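Local coordinates for protein HIAXHD3 (Humicola insolens, PDB 3ZXK) that hydrolyses alpha-L-arabinofuranose side chains, probably of arabinoxylan, as a family 43 glycoside hydrolase, with an active site engineered to add endo-xylanase activity, at residues Tyr79-Trp84 and Trp502-Thr506; Asp16-Leu20 and Tyr31-Thr35; Gly363-Ala367 and Val401-Ala407. All coordinates share one frame. Residue numbers count along the deposited sequence, not the author numbering.

Contact 1: residues Tyr79-Trp84 and Trp502-Thr506; sequences YVKGIW and WRYFT. With XYP (beta-D-xylopyranose), chain C; XYP (beta-D-xylopyranose), chain B.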
loop_
_atom_site.group_PDB
_atom_site.type_symbol
_atom_site.label_atom_id
_atom_site.label_comp_id
_atom_site.label_asym_id
_atom_site.label_seq_id
_atom_site.Cartn_x
_atom_site.Cartn_y
_atom_site.Cartn_z
ATOM N N TYR A 79 6.565 -1.963 -13.532
ATOM C CA TYR A 79 6.164 -0.720 -12.881
ATOM C C TYR A 79 4.710 -0.366 -13.174
ATOM O O TYR A 79 4.307 -0.299 -14.343
ATOM C CB TYR A 79 7.077 0.451 -13.262
ATOM C CG TYR A 79 8.392 0.439 -12.552
ATOM C CD1 TYR A 79 8.477 0.798 -11.192
ATOM C CD2 TYR A 79 9.554 0.085 -13.226
ATOM C CE1 TYR A 79 9.713 0.810 -10.536
ATOM C CE2 TYR A 79 10.794 0.057 -12.572
ATOM C CZ TYR A 79 10.874 0.440 -11.246
ATOM O OH TYR A 79 12.094 0.412 -10.611
ATOM N N VAL A 80 3.949 -0.102 -12.101
ATOM C CA VAL A 80 2.557 0.388 -12.174
ATOM C C VAL A 80 1.615 -0.679 -12.768
ATOM O O VAL A 80 0.477 -0.390 -13.125
ATOM C CB VAL A 80 2.405 1.799 -12.835
ATOM C CG1 VAL A 80 1.124 2.486 -12.380
ATOM C CG2 VAL A 80 3.595 2.676 -12.549
ATOM N N LYS A 81 2.094 -1.908 -12.869
ATOM C CA LYS A 81 1.236 -3.041 -13.185
ATOM C C LYS A 81 0.893 -3.744 -11.877
ATOM O O LYS A 81 0.526 -3.082 -10.913
ATOM C CB LYS A 81 1.868 -3.939 -14.258
ATOM C CG LYS A 81 2.069 -3.198 -15.596
ATOM C CD LYS A 81 2.649 -4.125 -16.640
ATOM C CE LYS A 81 2.785 -3.439 -17.982
ATOM N NZ LYS A 81 3.610 -4.253 -18.923
ATOM N N GLY A 82 0.979 -5.067 -11.842
ATOM C CA GLY A 82 0.754 -5.799 -10.605
ATOM C C GLY A 82 -0.620 -5.584 -9.993
ATOM O O GLY A 82 -1.619 -5.577 -10.699
ATOM N N ILE A 83 -0.649 -5.447 -8.673
ATOM C CA ILE A 83 -1.895 -5.475 -7.935
ATOM C C ILE A 83 -2.584 -4.118 -7.939
ATOM O O ILE A 83 -2.106 -3.150 -7.343
ATOM C CB ILE A 83 -1.669 -5.954 -6.486
ATOM C CG1 ILE A 83 -1.133 -7.392 -6.513
ATOM C CG2 ILE A 83 -2.948 -5.809 -5.647
ATOM C CD1 ILE A 83 -0.695 -7.922 -5.139
ATOM N N TRP A 84 -3.681 -4.072 -8.690
ATOM C CA TRP A 84 -4.599 -2.934 -8.696
ATOM C C TRP A 84 -5.717 -3.230 -7.699
ATOM O O TRP A 84 -5.524 -4.019 -6.752
ATOM C CB TRP A 84 -5.090 -2.679 -10.108
ATOM C CG TRP A 84 -4.069 -2.004 -10.989
ATOM C CD1 TRP A 84 -2.695 -2.223 -11.036
ATOM C CD2 TRP A 84 -4.336 -0.992 -12.007
ATOM N NE1 TRP A 84 -2.102 -1.453 -12.010
ATOM C CE2 TRP A 84 -3.033 -0.662 -12.615
ATOM C CE3 TRP A 84 -5.477 -0.319 -12.430
ATOM C CZ2 TRP A 84 -2.910 0.289 -13.616
ATOM C CZ3 TRP A 84 -5.350 0.639 -13.441
ATOM C CH2 TRP A 84 -4.095 0.936 -14.025
ATOM N N TRP A 502 -0.560 11.788 -10.233
ATOM C CA TRP A 502 -1.186 10.553 -9.781
ATOM C C TRP A 502 -0.841 9.368 -10.622
ATOM O O TRP A 502 -1.141 8.268 -10.233
ATOM C CB TRP A 502 -2.701 10.730 -9.699
ATOM C CG TRP A 502 -3.368 11.073 -11.003
ATOM C CD1 TRP A 502 -3.749 12.326 -11.461
ATOM C CD2 TRP A 502 -3.787 10.137 -12.058
ATOM N NE1 TRP A 502 -4.340 12.235 -12.710
ATOM C CE2 TRP A 502 -4.395 10.945 -13.118
ATOM C CE3 TRP A 502 -3.718 8.750 -12.223
ATOM C CZ2 TRP A 502 -4.925 10.368 -14.274
ATOM C CZ3 TRP A 502 -4.232 8.187 -13.392
ATOM C CH2 TRP A 502 -4.822 8.976 -14.392
ATOM N N ARG A 503 -0.195 9.556 -11.775
ATOM C CA ARG A 503 -0.053 8.452 -12.734
ATOM C C ARG A 503 0.707 7.202 -12.269
ATOM O O ARG A 503 0.355 6.087 -12.664
ATOM C CB ARG A 503 0.468 8.965 -14.081
ATOM C CG ARG A 503 -0.488 9.967 -14.724
ATOM C CD ARG A 503 -0.238 10.194 -16.203
ATOM N NE ARG A 503 -1.204 11.149 -16.747
ATOM C CZ ARG A 503 -2.391 10.834 -17.266
ATOM N NH1 ARG A 503 -2.788 9.569 -17.327
ATOM N NH2 ARG A 503 -3.188 11.792 -17.735
ATOM N N TYR A 504 1.699 7.378 -11.397
ATOM C CA TYR A 504 2.401 6.229 -10.799
ATOM C C TYR A 504 1.561 5.526 -9.720
ATOM O O TYR A 504 1.899 4.433 -9.289
ATOM C CB TYR A 504 3.731 6.725 -10.231
ATOM C CG TYR A 504 4.676 5.657 -9.730
ATOM C CD1 TYR A 504 5.449 4.920 -10.630
ATOM C CD2 TYR A 504 4.819 5.404 -8.360
ATOM C CE1 TYR A 504 6.335 3.946 -10.195
ATOM C CE2 TYR A 504 5.712 4.439 -7.902
ATOM C CZ TYR A 504 6.466 3.705 -8.810
ATOM O OH TYR A 504 7.333 2.738 -8.330
ATOM N N PHE A 505 0.522 6.209 -9.272
ATOM C CA PHE A 505 -0.458 5.741 -8.279
ATOM C C PHE A 505 0.081 5.651 -6.860
ATOM O O PHE A 505 -0.459 6.296 -5.962
ATOM C CB PHE A 505 -1.168 4.443 -8.709
ATOM C CG PHE A 505 -2.129 4.625 -9.857
ATOM C CD1 PHE A 505 -3.344 5.283 -9.683
ATOM C CD2 PHE A 505 -1.803 4.141 -11.117
ATOM C CE1 PHE A 505 -4.225 5.440 -10.754
ATOM C CE2 PHE A 505 -2.667 4.310 -12.198
ATOM C CZ PHE A 505 -3.881 4.956 -12.015
ATOM N N THR A 506 1.127 4.865 -6.644
ATOM C CA THR A 506 1.718 4.726 -5.318
ATOM C C THR A 506 2.305 6.066 -4.850
ATOM O O THR A 506 2.779 6.845 -5.658
ATOM C CB THR A 506 2.848 3.677 -5.409
ATOM O OG1 THR A 506 2.274 2.457 -5.872
ATOM C CG2 THR A 506 3.530 3.421 -4.037
HETATM O O1 XYP C . -9.226 13.916 -13.683
HETATM C C1 XYP C . -9.428 12.540 -13.343
HETATM C C2 XYP C . -9.839 11.707 -14.564
HETATM C C3 XYP C . -10.089 10.264 -14.123
HETATM C C4 XYP C . -8.820 9.715 -13.472
HETATM C C5 XYP C . -8.317 10.650 -12.362
HETATM O O2 XYP C . -11.017 12.231 -15.183
HETATM O O3 XYP C . -10.471 9.435 -15.232
HETATM O O4 XYP C . -9.077 8.391 -12.976
HETATM O O5 XYP C . -8.208 12.014 -12.808
HETATM C C1 XYP B . -8.161 7.305 -13.176
HETATM C C2 XYP B . -8.539 6.066 -12.356
HETATM C C3 XYP B . -7.852 4.810 -12.880
HETATM C C4 XYP B . -8.226 4.587 -14.342
HETATM C C5 XYP B . -8.671 5.883 -15.020
HETATM O O2 XYP B . -8.157 6.223 -10.987
HETATM O O3 XYP B . -8.251 3.679 -12.092
HETATM O O4 XYP B . -7.304 3.611 -14.832
HETATM O O5 XYP B . -7.878 6.968 -14.541
#
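V80 is the apolar centre of this contact. Its backbone sits in the left-handed region (phi 67°, psi 13°), and with chi1 in t its methyls divide between two rings: CG2 lies 3.5 Å from CD1 of Y504 and CG1 3.6 Å from CD2 of F505. Y504, also t, brings its OH to the edge of the Y79 ring, 3.6 Å from CD1 of Y79; that hydroxyl bonds to Y38, and the hydroxyl of Y79 to F366 O. W84 (m) is held by its indole, NE1 donating to V80 O at 3.0 Å, so that CH2 comes within 4.1 Å of F505 CE2. W502 (p) turns the other way and lays one face over the xylose of chain C, a platform typical of carbohydrate sites; both tryptophans line the glycan pocket. The contact joins the loop between strands 54-58 and 87-91 of the catalytic domain to the loop between strands 490-497 and 509-516 of the C-terminal domain, with F403 of strand 396-403 packed against both tyrosines.

Contact 2: residues Asp16-Leu20 and Tyr31-Thr35; sequences DHPAL and YSSST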
loop_
_atom_site.group_PDB
_atom_site.type_symbol
_atom_site.label_atom_id
_atom_site.label_comp_id
_atom_site.label_asym_id
_atom_site.label_seq_id
_atom_site.Cartn_x
_atom_site.Cartn_y
_atom_site.Cartn_z
ATOM N N ASP A 16 -0.078 5.529 2.609
ATOM C CA ASP A 16 -0.636 5.149 1.313
ATOM C C ASP A 16 -1.141 3.695 1.308
ATOM O O ASP A 16 -0.344 2.773 1.207
ATOM C CB ASP A 16 0.468 5.344 0.274
ATOM C CG ASP A 16 0.052 5.012 -1.118
ATOM O OD1 ASP A 16 -1.100 5.312 -1.490
ATOM O OD2 ASP A 16 0.918 4.486 -1.858
ATOM N N HIS A 17 -2.462 3.509 1.349
ATOM C CA HIS A 17 -3.119 2.160 1.391
ATOM C C HIS A 17 -4.339 2.211 0.498
ATOM O O HIS A 17 -5.483 2.206 0.966
ATOM C CB HIS A 17 -3.397 1.690 2.840
ATOM C CG HIS A 17 -2.202 1.038 3.509
ATOM N ND1 HIS A 17 -1.744 -0.191 3.155
ATOM C CD2 HIS A 17 -1.348 1.497 4.496
ATOM C CE1 HIS A 17 -0.662 -0.501 3.903
ATOM N NE2 HIS A 17 -0.424 0.530 4.725
ATOM N N PRO A 18 -4.118 2.288 -0.820
ATOM C CA PRO A 18 -5.215 2.532 -1.761
ATOM C C PRO A 18 -6.100 1.338 -2.045
ATOM O O PRO A 18 -5.745 0.195 -1.704
ATOM C CB PRO A 18 -4.479 2.861 -3.065
ATOM C CG PRO A 18 -3.224 2.064 -2.966
ATOM C CD PRO A 18 -2.824 2.217 -1.520
ATOM N N ALA A 19 -7.246 1.609 -2.682
ATOM C CA ALA A 19 -8.182 0.567 -3.142
ATOM C C ALA A 19 -8.647 -0.371 -2.034
ATOM O O ALA A 19 -8.791 -1.579 -2.228
ATOM C CB ALA A 19 -7.612 -0.215 -4.323
ATOM N N LEU A 20 -8.930 0.205 -0.878
ATOM C CA LEU A 20 -9.183 -0.574 0.320
ATOM C C LEU A 20 -10.443 -1.425 0.223
ATOM O O LEU A 20 -11.424 -1.026 -0.419
ATOM C CB LEU A 20 -9.196 0.345 1.550
ATOM C CG LEU A 20 -10.378 1.314 1.697
ATOM C CD1 LEU A 20 -11.490 0.680 2.537
ATOM C CD2 LEU A 20 -9.916 2.630 2.313
ATOM N N TYR A 31 -8.415 -4.771 6.736
ATOM C CA TYR A 31 -8.338 -3.777 5.639
ATOM C C TYR A 31 -7.292 -4.322 4.700
ATOM O O TYR A 31 -6.173 -4.639 5.129
ATOM C CB TYR A 31 -7.838 -2.485 6.280
ATOM C CG TYR A 31 -7.594 -1.241 5.453
ATOM C CD1 TYR A 31 -6.744 -1.239 4.340
ATOM C CD2 TYR A 31 -8.142 -0.031 5.867
ATOM C CE1 TYR A 31 -6.466 -0.060 3.647
ATOM C CE2 TYR A 31 -7.878 1.135 5.169
ATOM C CZ TYR A 31 -7.046 1.125 4.083
ATOM O OH TYR A 31 -6.848 2.341 3.468
ATOM N N SER A 32 -7.659 -4.461 3.436
ATOM C CA SER A 32 -6.773 -4.947 2.385
ATOM C C SER A 32 -6.522 -3.845 1.357
ATOM O O SER A 32 -7.467 -3.181 0.947
ATOM C CB SER A 32 -7.411 -6.176 1.737
ATOM O OG SER A 32 -6.671 -6.639 0.620
ATOM N N SER A 33 -5.272 -3.666 0.926
ATOM C CA SER A 33 -4.898 -2.584 -0.001
ATOM C C SER A 33 -4.089 -3.057 -1.214
ATOM O O SER A 33 -3.663 -4.234 -1.276
ATOM C CB SER A 33 -4.196 -1.413 0.717
ATOM O OG SER A 33 -2.921 -1.803 1.196
ATOM N N SER A 34 -3.875 -2.136 -2.168
ATOM C CA SER A 34 -3.182 -2.458 -3.417
ATOM C C SER A 34 -1.766 -1.928 -3.468
ATOM O O SER A 34 -1.453 -0.841 -2.940
ATOM C CB SER A 34 -3.958 -1.861 -4.573
ATOM O OG SER A 34 -5.273 -2.346 -4.536
ATOM N N THR A 35 -0.896 -2.712 -4.107
ATOM C CA THR A 35 0.540 -2.450 -4.048
ATOM C C THR A 35 1.280 -2.498 -5.381
ATOM O O THR A 35 2.485 -2.407 -5.387
ATOM C CB THR A 35 1.226 -3.465 -3.118
ATOM O OG1 THR A 35 0.582 -4.739 -3.271
ATOM C CG2 THR A 35 1.104 -3.022 -1.627
HETATM O O HOH W 1 -7.274 -3.712 -3.356
#
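Three direct hydrogen bonds tie 16-20 to 31-35. The shortest joins H17 ND1 and S33 OG at 2.8 Å, almost straight and in the plane of the imidazole. The hydroxyl of Y31 donates to H17 O (OH to O 2.9 Å), and S34 N donates to P18 O at 3.0 Å. A water extends this ladder, donating to A19 O at 2.9 Å and to S34 OG at 2.7 Å; S34 OG is also hydrogen-bonded to W84 O. H17 therefore meets 31-35 through both its ring and its carbonyl, while successive carbonyls of the loop are taken up by a side chain, a backbone amide and a water. The loop leads into strand 21-25, which pairs antiparallel with 28-32 in a four-stranded sheet, one blade of the five-bladed beta-propeller characteristic of family 43. Here the polypeptide comes down to the glycan-binding end of the propeller: the side chain of P18 is about 7 Å from the bound arabinofuranose. Further out, L20 CB sits over the face of the Y31 ring, 3.7 Å from its centroid, a CH-pi contact, and L20 CA makes a CA-H...O contact of 3.2 Å with S32 O. A19 CB approaches S34 OG at 3.2 Å. Beyond the segments, P275 of strand 273-282 packs against L20 and Y31, and W53 meets the Y31 ring edge-to-face.

Contact 3: residues Gly363-Ala367 and Val401-Ala407; sequences GDLFA and VLFRDRA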
loop_
_atom_site.group_PDB
_atom_site.type_symbol
_atom_site.label_atom_id
_atom_site.label_comp_id
_atom_site.label_asym_id
_atom_site.label_seq_id
_atom_site.Cartn_x
_atom_site.Cartn_y
_atom_site.Cartn_z
ATOM N N GLY A 363 23.527 1.395 -14.468
ATOM C CA GLY A 363 23.676 2.823 -14.119
ATOM C C GLY A 363 22.364 3.431 -13.644
ATOM O O GLY A 363 22.311 4.603 -13.257
ATOM N N ASP A 364 21.319 2.611 -13.631
ATOM C CA ASP A 364 19.936 3.104 -13.496
ATOM C C ASP A 364 19.332 2.552 -12.204
ATOM O O ASP A 364 19.001 1.374 -12.148
ATOM C CB ASP A 364 19.159 2.621 -14.732
ATOM C CG ASP A 364 17.735 3.144 -14.806
ATOM O OD1 ASP A 364 17.249 3.768 -13.841
ATOM O OD2 ASP A 364 17.090 2.919 -15.871
ATOM N N LEU A 365 19.128 3.405 -11.189
ATOM C CA LEU A 365 18.460 2.951 -9.945
ATOM C C LEU A 365 17.133 2.217 -10.207
ATOM O O LEU A 365 16.800 1.266 -9.528
ATOM C CB LEU A 365 18.211 4.128 -8.986
ATOM C CG LEU A 365 17.577 3.766 -7.630
ATOM C CD1 LEU A 365 18.327 2.737 -6.785
ATOM C CD2 LEU A 365 17.385 5.041 -6.818
ATOM N N PHE A 366 16.383 2.639 -11.226
ATOM C CA PHE A 366 15.080 1.980 -11.467
ATOM C C PHE A 366 15.213 0.558 -12.012
ATOM O O PHE A 366 14.231 -0.205 -12.005
ATOM C CB PHE A 366 14.200 2.809 -12.413
ATOM C CG PHE A 366 13.859 4.161 -11.891
ATOM C CD1 PHE A 366 13.007 4.306 -10.794
ATOM C CD2 PHE A 366 14.408 5.300 -12.482
ATOM C CE1 PHE A 366 12.685 5.569 -10.310
ATOM C CE2 PHE A 366 14.089 6.571 -12.006
ATOM C CZ PHE A 366 13.238 6.697 -10.918
ATOM N N ALA A 367 16.402 0.193 -12.492
ATOM C CA ALA A 367 16.627 -1.165 -12.952
ATOM C C ALA A 367 17.188 -2.050 -11.851
ATOM O O ALA A 367 17.324 -3.250 -12.047
ATOM C CB ALA A 367 17.560 -1.168 -14.153
ATOM N N VAL A 401 16.883 6.456 -0.493
ATOM C CA VAL A 401 16.183 7.055 -1.585
ATOM C C VAL A 401 14.766 7.469 -1.203
ATOM O O VAL A 401 14.042 6.767 -0.460
ATOM C CB VAL A 401 16.206 6.112 -2.824
ATOM C CG1 VAL A 401 15.591 4.717 -2.486
ATOM C CG2 VAL A 401 15.528 6.759 -4.057
ATOM N N LEU A 402 14.395 8.645 -1.703
ATOM C CA LEU A 402 13.018 9.115 -1.729
ATOM C C LEU A 402 12.484 8.567 -3.050
ATOM O O LEU A 402 12.809 9.097 -4.134
ATOM C CB LEU A 402 12.998 10.642 -1.704
ATOM C CG LEU A 402 11.547 11.120 -1.744
ATOM C CD1 LEU A 402 10.858 10.959 -0.396
ATOM C CD2 LEU A 402 11.462 12.563 -2.160
ATOM N N PHE A 403 11.740 7.455 -2.964
ATOM C CA PHE A 403 11.509 6.617 -4.130
ATOM C C PHE A 403 10.124 6.796 -4.730
ATOM O O PHE A 403 9.120 6.651 -4.061
ATOM C CB PHE A 403 11.740 5.125 -3.770
ATOM C CG PHE A 403 11.765 4.221 -4.976
ATOM C CD1 PHE A 403 12.912 4.123 -5.783
ATOM C CD2 PHE A 403 10.642 3.473 -5.321
ATOM C CE1 PHE A 403 12.912 3.299 -6.918
ATOM C CE2 PHE A 403 10.638 2.656 -6.456
ATOM C CZ PHE A 403 11.775 2.564 -7.251
ATOM N N ARG A 404 10.107 7.095 -6.019
ATOM C CA ARG A 404 8.906 7.175 -6.840
ATOM C C ARG A 404 9.400 7.413 -8.274
ATOM O O ARG A 404 10.602 7.296 -8.569
ATOM C CB ARG A 404 7.962 8.284 -6.359
ATOM C CG ARG A 404 6.504 8.004 -6.642
ATOM C CD ARG A 404 5.634 9.238 -6.469
ATOM N NE ARG A 404 4.210 8.961 -6.649
ATOM C CZ ARG A 404 3.444 9.426 -7.644
ATOM N NH1 ARG A 404 3.949 10.149 -8.643
ATOM N NH2 ARG A 404 2.139 9.166 -7.638
ATOM N N ASP A 405 8.482 7.783 -9.164
ATOM C CA ASP A 405 8.834 8.052 -10.566
ATOM C C ASP A 405 9.676 9.332 -10.773
ATOM O O ASP A 405 10.298 9.469 -11.811
ATOM C CB ASP A 405 7.582 8.116 -11.447
ATOM C CG ASP A 405 6.575 9.155 -10.984
ATOM O OD1 ASP A 405 6.467 9.415 -9.767
ATOM O OD2 ASP A 405 5.868 9.688 -11.859
ATOM N N ARG A 406 9.658 10.259 -9.815
ATOM C CA ARG A 406 10.640 11.367 -9.755
ATOM C C ARG A 406 11.328 11.237 -8.418
ATOM O O ARG A 406 10.721 11.469 -7.380
ATOM C CB ARG A 406 9.962 12.737 -9.846
ATOM C CG ARG A 406 10.951 13.878 -10.093
ATOM C CD ARG A 406 10.458 15.196 -9.543
ATOM N NE ARG A 406 9.413 15.730 -10.415
ATOM C CZ ARG A 406 8.705 16.818 -10.154
ATOM N NH1 ARG A 406 8.961 17.526 -9.049
ATOM N NH2 ARG A 406 7.767 17.205 -11.009
ATOM N N ALA A 407 12.599 10.855 -8.437
ATOM C CA ALA A 407 13.284 10.416 -7.219
ATOM C C ALA A 407 14.595 11.168 -6.941
ATOM O O ALA A 407 15.167 11.795 -7.811
ATOM C CB ALA A 407 13.536 8.920 -7.310
#
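F366 sets one end of its ring against F403 and the turn that follows it. CD1 of F366 is 4.0 Å from CE1 of F403, the two rings meeting obliquely with centroids 5.9 Å apart and planes at 50°. Farther along the ring, CE1 of F366 meets R404 O at 3.2 Å, edge on, and CZ lies 4.2 Å from CB of A407. Beside it L365 takes the t,p rotamer, and its CD2 reaches V401 CG2 at 3.7 Å. No hydrogen bond crosses between the segments, and the CA atoms of F366 and D405 stay 8.8 Å apart, so side chains span the gap. An Asx turn, in which D364 OD1 accepts from F366 N at 3.0 Å, overlaps the start of the 3-10 segment 365-367. Across the gap, R404 turns away and forms a salt bridge with D405, NH1 to OD1 2.9 Å, while its NE bonds to T506 O. L427 and L429 of strand 418-429 and F513 and F515 of strand 509-516 enlarge the apolar cluster. The contact thus packs a loop onto one face of an antiparallel sheet, at the hairpin between strands 396-403 and 406-415, within the beta-sandwich characteristic of concanavalin A-like domains.

In the fold
Contact 2 comes first along the chain and is local, within the first propeller blade. Contact 1 follows, spanning 418 residues to join the two domains, and contact 3 falls within that span, entirely in the C-terminal domain. Contact 1 stands between the others: its centre is about 12 Å from that of contact 2 and about 15 Å from that of contact 3, whereas contacts 2 and 3, about 22 Å apart between centres, do not touch. W84 O–S34 OG joins contacts 1 and 2 inside the propeller, T506 O–R404 NE joins contacts 1 and 3 inside the sandwich, and Y79 OH–F366 O crosses between domains. At this interface the glycan pocket draws W84 from the propeller and W502 from the sandwich.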